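Local atomic coordinates of UDP-L-Rhamnose Synthase (Acanthamoeba polyphaga mimivirus, PDB entry 7JID), a protein that probably makes UDP-L-rhamnose by reducing a UDP-linked 6-deoxy-keto sugar with NADPH, binding both the cofactor and the sugar nucleotide. Residues A[4-9]-A[28-33]; A[166-170]-A[284-289]; A[133-137]-A[255-259]. All coordinates share one frame; numbering follows the deposited sequence.

Interaction 1 (A[4-9]-A[28-33])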
loop_
_atom_site.group_PDB
_atom_site.type_symbol
_atom_site.label_atom_id
_atom_site.label_comp_id
_atom_site.label_asym_id
_atom_site.label_seq_id
_atom_site.Cartn_x
_atom_site.Cartn_y
_atom_site.Cartn_z
ATOM N N MET A 4 18.060 14.811 24.613
ATOM C CA MET A 4 18.353 14.143 23.299
ATOM C C MET A 4 17.783 14.972 22.138
ATOM O O MET A 4 17.083 15.965 22.386
ATOM C CB MET A 4 17.747 12.736 23.244
ATOM C CG MET A 4 18.319 11.765 24.259
ATOM S SD MET A 4 17.624 10.108 24.173
ATOM C CE MET A 4 15.881 10.531 24.133
ATOM N N LYS A 5 18.057 14.540 20.906
ATOM C CA LYS A 5 17.627 15.208 19.645
ATOM C C LYS A 5 16.526 14.375 18.981
ATOM O O LYS A 5 16.786 13.207 18.681
ATOM C CB LYS A 5 18.805 15.358 18.680
ATOM C CG LYS A 5 18.508 16.270 17.501
ATOM C CD LYS A 5 19.600 16.324 16.478
ATOM C CE LYS A 5 20.742 17.223 16.893
ATOM N NZ LYS A 5 21.516 17.641 15.702
ATOM N N TRP A 6 15.357 14.983 18.780
ATOM C CA TRP A 6 14.134 14.307 18.274
ATOM C C TRP A 6 13.757 14.919 16.929
ATOM O O TRP A 6 13.445 16.153 16.885
ATOM C CB TRP A 6 12.988 14.457 19.266
ATOM C CG TRP A 6 13.214 13.907 20.641
ATOM C CD1 TRP A 6 14.079 14.392 21.582
ATOM C CD2 TRP A 6 12.512 12.823 21.273
ATOM N NE1 TRP A 6 14.013 13.649 22.725
ATOM C CE2 TRP A 6 13.017 12.702 22.589
ATOM C CE3 TRP A 6 11.485 11.952 20.879
ATOM C CZ2 TRP A 6 12.556 11.742 23.490
ATOM C CZ3 TRP A 6 11.068 10.975 21.755
ATOM C CH2 TRP A 6 11.552 10.900 23.059
ATOM N N LEU A 7 13.820 14.119 15.871
ATOM C CA LEU A 7 13.394 14.563 14.532
ATOM C C LEU A 7 11.914 14.191 14.358
ATOM O O LEU A 7 11.634 12.996 14.436
ATOM C CB LEU A 7 14.262 13.885 13.475
ATOM C CG LEU A 7 13.882 14.200 12.033
ATOM C CD1 LEU A 7 13.992 15.692 11.761
ATOM C CD2 LEU A 7 14.719 13.409 11.076
ATOM N N ILE A 8 11.078 15.186 14.129
ATOM C CA ILE A 8 9.597 14.998 14.101
ATOM C C ILE A 8 9.094 15.253 12.681
ATOM O O ILE A 8 9.129 16.405 12.217
ATOM C CB ILE A 8 8.894 15.902 15.131
ATOM C CG1 ILE A 8 9.500 15.802 16.544
ATOM C CG2 ILE A 8 7.387 15.614 15.132
ATOM C CD1 ILE A 8 9.582 14.398 17.093
ATOM N N PHE A 9 8.506 14.223 12.100
ATOM C CA PHE A 9 7.729 14.302 10.845
ATOM C C PHE A 9 6.266 14.558 11.211
ATOM O O PHE A 9 5.781 13.902 12.143
ATOM C CB PHE A 9 7.851 12.994 10.074
ATOM C CG PHE A 9 9.187 12.838 9.396
ATOM C CD1 PHE A 9 9.380 13.208 8.074
ATOM C CD2 PHE A 9 10.263 12.322 10.103
ATOM C CE1 PHE A 9 10.628 13.094 7.486
ATOM C CE2 PHE A 9 11.507 12.195 9.509
ATOM C CZ PHE A 9 11.685 12.571 8.191
ATOM N N GLU A 28 13.866 18.718 25.885
ATOM C CA GLU A 28 14.438 18.000 24.720
ATOM C C GLU A 28 14.637 18.970 23.556
ATOM O O GLU A 28 13.944 20.003 23.485
ATOM C CB GLU A 28 13.559 16.824 24.287
ATOM C CG GLU A 28 13.266 15.842 25.402
ATOM C CD GLU A 28 14.421 15.011 25.924
ATOM O OE1 GLU A 28 15.216 14.498 25.132
ATOM O OE2 GLU A 28 14.450 14.780 27.149
ATOM N N GLN A 29 15.563 18.629 22.662
ATOM C CA GLN A 29 15.778 19.363 21.394
ATOM C C GLN A 29 14.881 18.726 20.324
ATOM O O GLN A 29 15.050 17.569 20.066
ATOM C CB GLN A 29 17.233 19.305 20.957
ATOM C CG GLN A 29 17.520 20.235 19.782
ATOM C CD GLN A 29 18.889 20.033 19.177
ATOM O OE1 GLN A 29 19.699 19.249 19.666
ATOM N NE2 GLN A 29 19.140 20.719 18.073
ATOM N N VAL A 30 13.975 19.501 19.748
ATOM C CA VAL A 30 13.042 19.033 18.692
ATOM C C VAL A 30 13.470 19.665 17.366
ATOM O O VAL A 30 13.619 20.915 17.313
ATOM C CB VAL A 30 11.603 19.401 19.065
ATOM C CG1 VAL A 30 10.636 19.150 17.932
ATOM C CG2 VAL A 30 11.174 18.657 20.312
ATOM N N VAL A 31 13.629 18.831 16.345
ATOM C CA VAL A 31 13.908 19.257 14.942
ATOM C C VAL A 31 12.681 18.876 14.111
ATOM O O VAL A 31 12.387 17.671 14.047
ATOM C CB VAL A 31 15.187 18.596 14.393
ATOM C CG1 VAL A 31 15.536 19.068 12.986
ATOM C CG2 VAL A 31 16.381 18.773 15.312
ATOM N N GLY A 32 11.953 19.863 13.594
ATOM C CA GLY A 32 10.888 19.606 12.607
ATOM C C GLY A 32 11.502 19.138 11.301
ATOM O O GLY A 32 12.326 19.869 10.752
ATOM N N ALA A 33 11.143 17.956 10.805
ATOM C CA ALA A 33 11.671 17.415 9.536
ATOM C C ALA A 33 11.288 18.347 8.388
ATOM O O ALA A 33 10.121 18.766 8.260
ATOM C CB ALA A 33 11.176 16.003 9.297
#

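Interaction 2 (A[166-170]-A[284-289])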
loop_
_atom_site.group_PDB
_atom_site.type_symbol
_atom_site.label_atom_id
_atom_site.label_comp_id
_atom_site.label_asym_id
_atom_site.label_seq_id
_atom_site.Cartn_x
_atom_site.Cartn_y
_atom_site.Cartn_z
ATOM N N ILE A 166 -8.927 12.532 21.522
ATOM C CA ILE A 166 -9.629 13.602 22.283
ATOM C C ILE A 166 -8.594 14.504 22.960
ATOM O O ILE A 166 -7.596 13.976 23.438
ATOM C CB ILE A 166 -10.547 12.969 23.327
ATOM C CG1 ILE A 166 -11.725 12.217 22.693
ATOM C CG2 ILE A 166 -11.046 13.997 24.341
ATOM C CD1 ILE A 166 -12.327 11.198 23.611
ATOM N N THR A 167 -8.794 15.805 22.892
ATOM C CA THR A 167 -8.043 16.767 23.728
ATOM C C THR A 167 -9.015 17.578 24.571
ATOM O O THR A 167 -10.183 17.749 24.147
ATOM C CB THR A 167 -7.157 17.665 22.858
ATOM O OG1 THR A 167 -7.984 18.295 21.870
ATOM C CG2 THR A 167 -6.009 16.890 22.243
ATOM N N ILE A 168 -8.539 18.059 25.711
ATOM C CA ILE A 168 -9.274 19.008 26.589
ATOM C C ILE A 168 -9.527 20.272 25.769
ATOM O O ILE A 168 -10.676 20.716 25.695
ATOM C CB ILE A 168 -8.476 19.299 27.870
ATOM C CG1 ILE A 168 -8.264 18.042 28.714
ATOM C CG2 ILE A 168 -9.138 20.439 28.631
ATOM C CD1 ILE A 168 -7.068 18.125 29.666
ATOM N N GLU A 169 -8.493 20.776 25.120
ATOM C CA GLU A 169 -8.652 21.964 24.236
ATOM C C GLU A 169 -9.540 21.564 23.048
ATOM O O GLU A 169 -9.234 20.570 22.424
ATOM C CB GLU A 169 -7.287 22.453 23.750
ATOM C CG GLU A 169 -7.361 23.842 23.127
ATOM C CD GLU A 169 -6.062 24.377 22.549
ATOM O OE1 GLU A 169 -4.997 23.803 22.830
ATOM O OE2 GLU A 169 -6.125 25.359 21.816
ATOM N N GLN A 170 -10.528 22.382 22.684
ATOM C CA GLN A 170 -11.387 22.133 21.505
ATOM C C GLN A 170 -10.538 22.303 20.236
ATOM O O GLN A 170 -9.646 23.193 20.212
ATOM C CB GLN A 170 -12.592 23.074 21.552
ATOM C CG GLN A 170 -13.591 22.670 22.615
ATOM C CD GLN A 170 -14.432 21.547 22.061
ATOM O OE1 GLN A 170 -14.013 20.394 22.015
ATOM N NE2 GLN A 170 -15.584 21.900 21.520
ATOM N N VAL A 284 -11.649 15.127 31.481
ATOM C CA VAL A 284 -11.563 16.029 30.296
ATOM C C VAL A 284 -12.739 16.989 30.284
ATOM O O VAL A 284 -12.511 18.211 30.099
ATOM C CB VAL A 284 -11.474 15.206 28.988
ATOM C CG1 VAL A 284 -11.755 15.999 27.712
ATOM C CG2 VAL A 284 -10.114 14.550 28.901
ATOM N N VAL A 285 -13.963 16.480 30.356
ATOM C CA VAL A 285 -15.185 17.328 30.271
ATOM C C VAL A 285 -15.179 18.341 31.429
ATOM O O VAL A 285 -15.565 19.504 31.169
ATOM C CB VAL A 285 -16.459 16.473 30.262
ATOM C CG1 VAL A 285 -17.714 17.328 30.408
ATOM C CG2 VAL A 285 -16.510 15.655 28.980
ATOM N N SER A 286 -14.756 17.944 32.624
ATOM C CA SER A 286 -14.761 18.847 33.816
ATOM C C SER A 286 -13.887 20.080 33.543
ATOM O O SER A 286 -14.247 21.183 34.037
ATOM C CB SER A 286 -14.351 18.114 35.069
ATOM O OG SER A 286 -12.947 17.896 35.136
ATOM N N LYS A 287 -12.848 19.932 32.708
ATOM C CA LYS A 287 -11.806 20.961 32.460
ATOM C C LYS A 287 -12.087 21.754 31.177
ATOM O O LYS A 287 -11.384 22.755 30.948
ATOM C CB LYS A 287 -10.439 20.293 32.371
ATOM C CG LYS A 287 -9.984 19.656 33.671
ATOM C CD LYS A 287 -8.738 18.827 33.546
ATOM C CE LYS A 287 -8.254 18.324 34.886
ATOM N NZ LYS A 287 -6.850 17.864 34.795
ATOM N N MET A 288 -13.053 21.327 30.371
ATOM C CA MET A 288 -13.292 21.813 28.990
ATOM C C MET A 288 -13.907 23.205 29.024
ATOM O O MET A 288 -14.830 23.392 29.820
ATOM C CB MET A 288 -14.322 20.946 28.262
ATOM C CG MET A 288 -13.713 19.904 27.479
ATOM S SD MET A 288 -14.949 19.186 26.414
ATOM C CE MET A 288 -13.738 18.252 25.483
ATOM N N LYS A 289 -13.452 24.064 28.111
ATOM C CA LYS A 289 -14.135 25.306 27.670
ATOM C C LYS A 289 -14.992 25.041 26.438
ATOM O O LYS A 289 -14.647 24.124 25.666
ATOM C CB LYS A 289 -13.094 26.361 27.306
ATOM C CG LYS A 289 -12.499 27.076 28.501
ATOM C CD LYS A 289 -11.515 28.113 28.066
ATOM C CE LYS A 289 -10.287 27.495 27.448
ATOM N NZ LYS A 289 -9.173 28.469 27.421
HETATM O O HOH W 1 -11.262 23.243 26.322
#

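Interaction 3 (A[133-137]-A[255-259]). With AWU ([[(2~{R},3~{S},4~{R},5~{R})-5-[2,4-bis(oxidanylidene)pyrimidin-1-yl]-3,4-bis(oxidanyl)oxolan-2-yl]methoxy-oxidanyl-phosphoryl] [(2~{R},3~{R},4~{R},5~{R},6~{S})-6-methyl-3,4,5-tris(oxidanyl)oxan-2-yl] hydrogen phosphate), chain C.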
loop_
_atom_site.group_PDB
_atom_site.type_symbol
_atom_site.label_atom_id
_atom_site.label_comp_id
_atom_site.label_asym_id
_atom_site.label_seq_id
_atom_site.Cartn_x
_atom_site.Cartn_y
_atom_site.Cartn_z
ATOM N N ASN A 133 -9.758 -6.571 10.392
ATOM C CA ASN A 133 -11.025 -7.180 9.943
ATOM C C ASN A 133 -12.035 -6.107 9.595
ATOM O O ASN A 133 -13.205 -6.447 9.401
ATOM C CB ASN A 133 -11.571 -8.162 10.972
ATOM C CG ASN A 133 -12.297 -7.477 12.104
ATOM O OD1 ASN A 133 -11.972 -6.338 12.460
ATOM N ND2 ASN A 133 -13.326 -8.127 12.609
ATOM N N PHE A 134 -11.648 -4.841 9.530
ATOM C CA PHE A 134 -12.537 -3.749 9.069
ATOM C C PHE A 134 -11.996 -3.152 7.767
ATOM O O PHE A 134 -10.841 -2.683 7.755
ATOM C CB PHE A 134 -12.752 -2.677 10.140
ATOM C CG PHE A 134 -13.601 -1.542 9.661
ATOM C CD1 PHE A 134 -14.976 -1.681 9.454
ATOM C CD2 PHE A 134 -13.033 -0.333 9.346
ATOM C CE1 PHE A 134 -15.720 -0.627 8.950
ATOM C CE2 PHE A 134 -13.783 0.734 8.883
ATOM C CZ PHE A 134 -15.134 0.597 8.696
ATOM N N PHE A 135 -12.842 -3.125 6.746
ATOM C CA PHE A 135 -12.431 -2.705 5.390
ATOM C C PHE A 135 -13.402 -1.675 4.834
ATOM O O PHE A 135 -13.444 -1.545 3.620
ATOM C CB PHE A 135 -12.234 -3.929 4.500
ATOM C CG PHE A 135 -11.394 -5.003 5.117
ATOM C CD1 PHE A 135 -10.013 -4.862 5.205
ATOM C CD2 PHE A 135 -11.954 -6.210 5.539
ATOM C CE1 PHE A 135 -9.226 -5.862 5.761
ATOM C CE2 PHE A 135 -11.149 -7.210 6.102
ATOM C CZ PHE A 135 -9.784 -7.039 6.199
ATOM N N GLY A 136 -14.150 -0.978 5.697
ATOM C CA GLY A 136 -15.290 -0.157 5.255
ATOM C C GLY A 136 -14.967 1.279 4.919
ATOM O O GLY A 136 -15.901 2.060 4.542
ATOM N N SER A 137 -13.705 1.704 5.035
ATOM C CA SER A 137 -13.259 3.017 4.516
ATOM C C SER A 137 -11.928 2.761 3.787
ATOM O O SER A 137 -11.160 1.848 4.181
ATOM C CB SER A 137 -13.118 4.070 5.572
ATOM O OG SER A 137 -12.063 3.732 6.469
ATOM N N ALA A 255 -18.060 6.891 3.374
ATOM C CA ALA A 255 -17.442 5.628 3.815
ATOM C C ALA A 255 -18.063 5.254 5.163
ATOM O O ALA A 255 -18.597 6.143 5.868
ATOM C CB ALA A 255 -15.934 5.811 3.933
ATOM N N ASP A 256 -17.944 3.996 5.542
ATOM C CA ASP A 256 -18.303 3.536 6.900
ATOM C C ASP A 256 -17.211 3.939 7.903
ATOM O O ASP A 256 -16.262 4.667 7.533
ATOM C CB ASP A 256 -18.447 2.019 6.901
ATOM C CG ASP A 256 -19.351 1.426 7.971
ATOM O OD1 ASP A 256 -19.847 2.185 8.857
ATOM O OD2 ASP A 256 -19.575 0.196 7.919
ATOM N N ARG A 257 -17.467 3.625 9.168
ATOM C CA ARG A 257 -16.571 3.980 10.307
ATOM C C ARG A 257 -16.309 2.722 11.134
ATOM O O ARG A 257 -17.177 1.839 11.309
ATOM C CB ARG A 257 -17.104 5.125 11.165
ATOM C CG ARG A 257 -17.271 6.469 10.473
ATOM C CD ARG A 257 -15.970 6.998 9.951
ATOM N NE ARG A 257 -16.069 8.363 9.463
ATOM C CZ ARG A 257 -16.250 8.713 8.198
ATOM N NH1 ARG A 257 -16.429 7.811 7.252
ATOM N NH2 ARG A 257 -16.228 10.001 7.900
ATOM N N SER A 258 -15.067 2.610 11.591
ATOM C CA SER A 258 -14.590 1.510 12.447
ATOM C C SER A 258 -15.194 1.666 13.858
ATOM O O SER A 258 -15.172 2.785 14.414
ATOM C CB SER A 258 -13.105 1.590 12.554
ATOM O OG SER A 258 -12.589 0.669 13.489
ATOM N N ASN A 259 -15.690 0.579 14.421
ATOM C CA ASN A 259 -16.194 0.550 15.819
ATOM C C ASN A 259 -15.616 -0.683 16.483
ATOM O O ASN A 259 -15.907 -1.786 15.971
ATOM C CB ASN A 259 -17.727 0.521 15.880
ATOM C CG ASN A 259 -18.312 1.809 15.372
ATOM O OD1 ASN A 259 -18.357 2.798 16.069
ATOM N ND2 ASN A 259 -18.762 1.803 14.120
HETATM P PA AWU C . -15.491 11.435 11.781
HETATM O O1A AWU C . -16.015 11.126 10.429
HETATM O O2A AWU C . -15.579 12.868 12.279
HETATM O O3A AWU C . -13.903 11.185 12.051
HETATM P PB AWU C . -12.912 10.149 11.237
HETATM O O1B AWU C . -13.443 8.700 11.110
HETATM O O2B AWU C . -12.412 10.872 9.967
HETATM O O3B AWU C . -11.754 10.087 12.339
HETATM C "C5'" AWU C . -8.329 8.946 12.005
HETATM O "O5'" AWU C . -9.470 9.768 12.164
HETATM C "C4'" AWU C . -8.120 8.118 13.261
HETATM O "O4'" AWU C . -7.073 7.137 13.086
HETATM C "C3'" AWU C . -9.390 7.399 13.579
HETATM O "O3'" AWU C . -9.277 6.883 14.879
HETATM C "C2'" AWU C . -10.606 8.318 13.618
HETATM C "C1'" AWU C . -10.675 9.192 12.445
HETATM N N1 AWU C . -20.339 10.655 13.467
HETATM C C2 AWU C . -21.637 10.890 13.886
HETATM O O2 AWU C . -22.019 10.469 14.997
HETATM N N3 AWU C . -22.431 11.704 13.120
HETATM C C4 AWU C . -22.035 12.155 11.901
HETATM O O4 AWU C . -22.834 12.933 11.259
HETATM C C5 AWU C . -20.720 11.934 11.489
HETATM C C6 AWU C . -19.901 11.088 12.230
HETATM C C1C AWU C . -19.430 9.795 14.276
HETATM C C2C AWU C . -18.695 8.679 13.533
HETATM C C3C AWU C . -17.417 8.517 14.394
HETATM C C4C AWU C . -17.206 9.917 14.874
HETATM C C5C AWU C . -16.053 10.658 14.231
HETATM C "C6'" AWU C . -7.183 9.922 11.748
HETATM O "O2'" AWU C . -10.436 9.209 14.701
HETATM O O2C AWU C . -19.489 7.520 13.560
HETATM O O3C AWU C . -17.680 7.733 15.544
HETATM O O4C AWU C . -18.370 10.678 14.580
HETATM O O5C AWU C . -16.215 10.501 12.802
HETATM O O HOH W 2 -13.023 4.034 9.234
#

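Interaction 1 (A[4-9]-A[28-33])
E28 reaches across to W6 at the start of the first two strands of the Rossmann fold, where strand 5-9, helix 14-25 and strand 29-32 form a beta-alpha-beta crossover. The indole turns its edge to the carboxylate, their planes 81° apart, and W6 NE1 donates to E28 OE1 at 2.8 Å with the acceptor lying close to the ring plane. M4 N donates to the same E28 OE1 at 2.9 Å, arriving from the opposite face of the carboxylate. Two donors therefore clamp one oxygen, while E28 OE2 forms a salt bridge with R207. E28 CB already points at the neighbouring strand, and the bend at chi2 (-68°) turns the carboxylate between M4 N and W6 NE1.

From there the backbones run parallel with a 30° twist. M4, W6 and I8 exchange hydrogen bonds with Q29, V31 and A33; the straightest runs from V31 N to W6 O at 2.7 Å. Strand 5-9 turns its other edge to strand 54-57.

Side chains alternate between the two faces of the sheet. W6, I8 and V30 share one face, with I8 CG1 against V30 CG1 at 3.8 Å, and W6 and V30 also rest on L23 of helix 14-25. On the other face K5 and Q29 lie side by side and point the same way, but they are joined by packing of K5 CE on Q29 OE1 (3.6 Å); the ammonium of K5 goes on to I50 O. L7 extends CD1 between V31 and A33, approaching V31 CG1 to 3.9 Å and also meeting I47 of helix 40-50.

At the far end, near the bound NADP, the methyl CB of A33 sits 3.4 Å from the centroid of the F9 ring, over its middle, as a CH-pi contact.

Interaction 2 (A[166-170]-A[284-289])
I166 begins the contact by laying CG2 obliquely against V284 CG1 at 4.0 Å, near the C-terminal end of helix 277-287. With CG2 anti to the backbone N, this methyl is the branch that touches the helix.

T167 turns its side chain away from the helix and contributes its backbone instead: the methyl end of M288 rests near its carbonyl, M288 CE to T167 O being 3.8 Å. The hydroxyl is used within the loop, where T167 OG1 donates to E169 O at 2.7 Å in the carbonyl plane, pinning the turn.

I168 does most of the work. Its two branches meet residues about one turn apart at the helix end: CG1 packs on V284 CG2 at 4.0 Å, and CG2 lies against CB of K287, whose long chain then heads off to a salt bridge with E283. Its carbonyl faces the residues just past the helix. M288 CG comes within 3.6 Å of I168 O, and a water closes the remaining gap, donating to I168 O at 2.7 Å and accepting from K289 N at 2.9 Å. This water is the only hydrogen-bonded link across the pair, since no direct hydrogen bond joins the two segments. From CG onward M288 is extended (chi2 -168°, chi3 170°), which carries CE to the carbonyl oxygens of T167 and I168.

Q170 finishes the run, with its CG 3.5 Å from K289 O and its amide oxygen bonded to T177.

The loop thus leaves strand 157-162 and is wedged among several helices: 277-287 with its tail along one flank, 175-181 touching I166, Q170 and M288, 14-25 against T167, and 195-207, whose D196 accepts from I168 N.

Interaction 3 (A[133-137]-A[255-259])
F134 slides its ring over the backbone of S258, whose CA stands 3.8 Å from the ring centroid in a CH-pi contact displaced toward the rim. This is the sugar-nucleotide side of a Rossmann-fold enzyme of the RmlD (extended short-chain dehydrogenase/reductase) kind: residues 133-137 lead from strand 103-109 into helix 138-150, and residues 255-259 carry R257 into the pocket holding UDP-rhamnose. With CG anti to the backbone N (chi1 178°), F134 reaches straight toward the second loop, bringing CZ to within 3.4 Å of R257 C. The opposite face of the ring is filled by its own loop, as G136 N lies over the centre. The aromatic group is therefore held flat between two backbones.

The loops run roughly antiparallel, 148° apart, and share one direct hydrogen bond, D256 N to G136 O at 3.0 Å, with the donor well above the carbonyl plane. Alongside it S137 CB meets A255 CB. S137 is the N-cap of helix 138-150, its OG taking the N-H of S140. That hydroxyl also holds a water, which reaches S258 N by a weak bond. Y139, in the same helix, bonds to the ligand.

D256 positions its neighbour. Its OD1 accepts from R257 N at 2.8 Å and also pairs with R246. D256 O and D71 OD1 both take R257 NH1, which probably fixes the rotation of the guanidinium.

R257 leaves the backbone away from residues 133-137, and a bend at chi2 (-61°) brings its planar group beside the diphosphate. There, edge-on and in plane, R257 NE at 2.9 Å and NH2 at 2.8 Å converge on one alpha-phosphate oxygen of UDP-rhamnose, O1A.

How the interactions relate
From the N terminus, interaction 1 closes first: it returns the chain through helix 14-25 to pair strand 29-32 with strand 5-9 at the edge of the parallel sheet, before either later contact opens. Interactions 3 and 2 then cross. Residues 133-137 open interaction 3 and residues 166-170 open interaction 2; each waits more than a hundred residues for its partner, 255-259 and then 284-289. Both crossing contacts therefore tie loops that follow strands 103-109 and 157-162 to the C-terminal part of the chain. Interactions 1 and 3 lie on opposite sides of the chain's centre, their centres about 34 Å apart, near the NADP and UDP-rhamnose respectively.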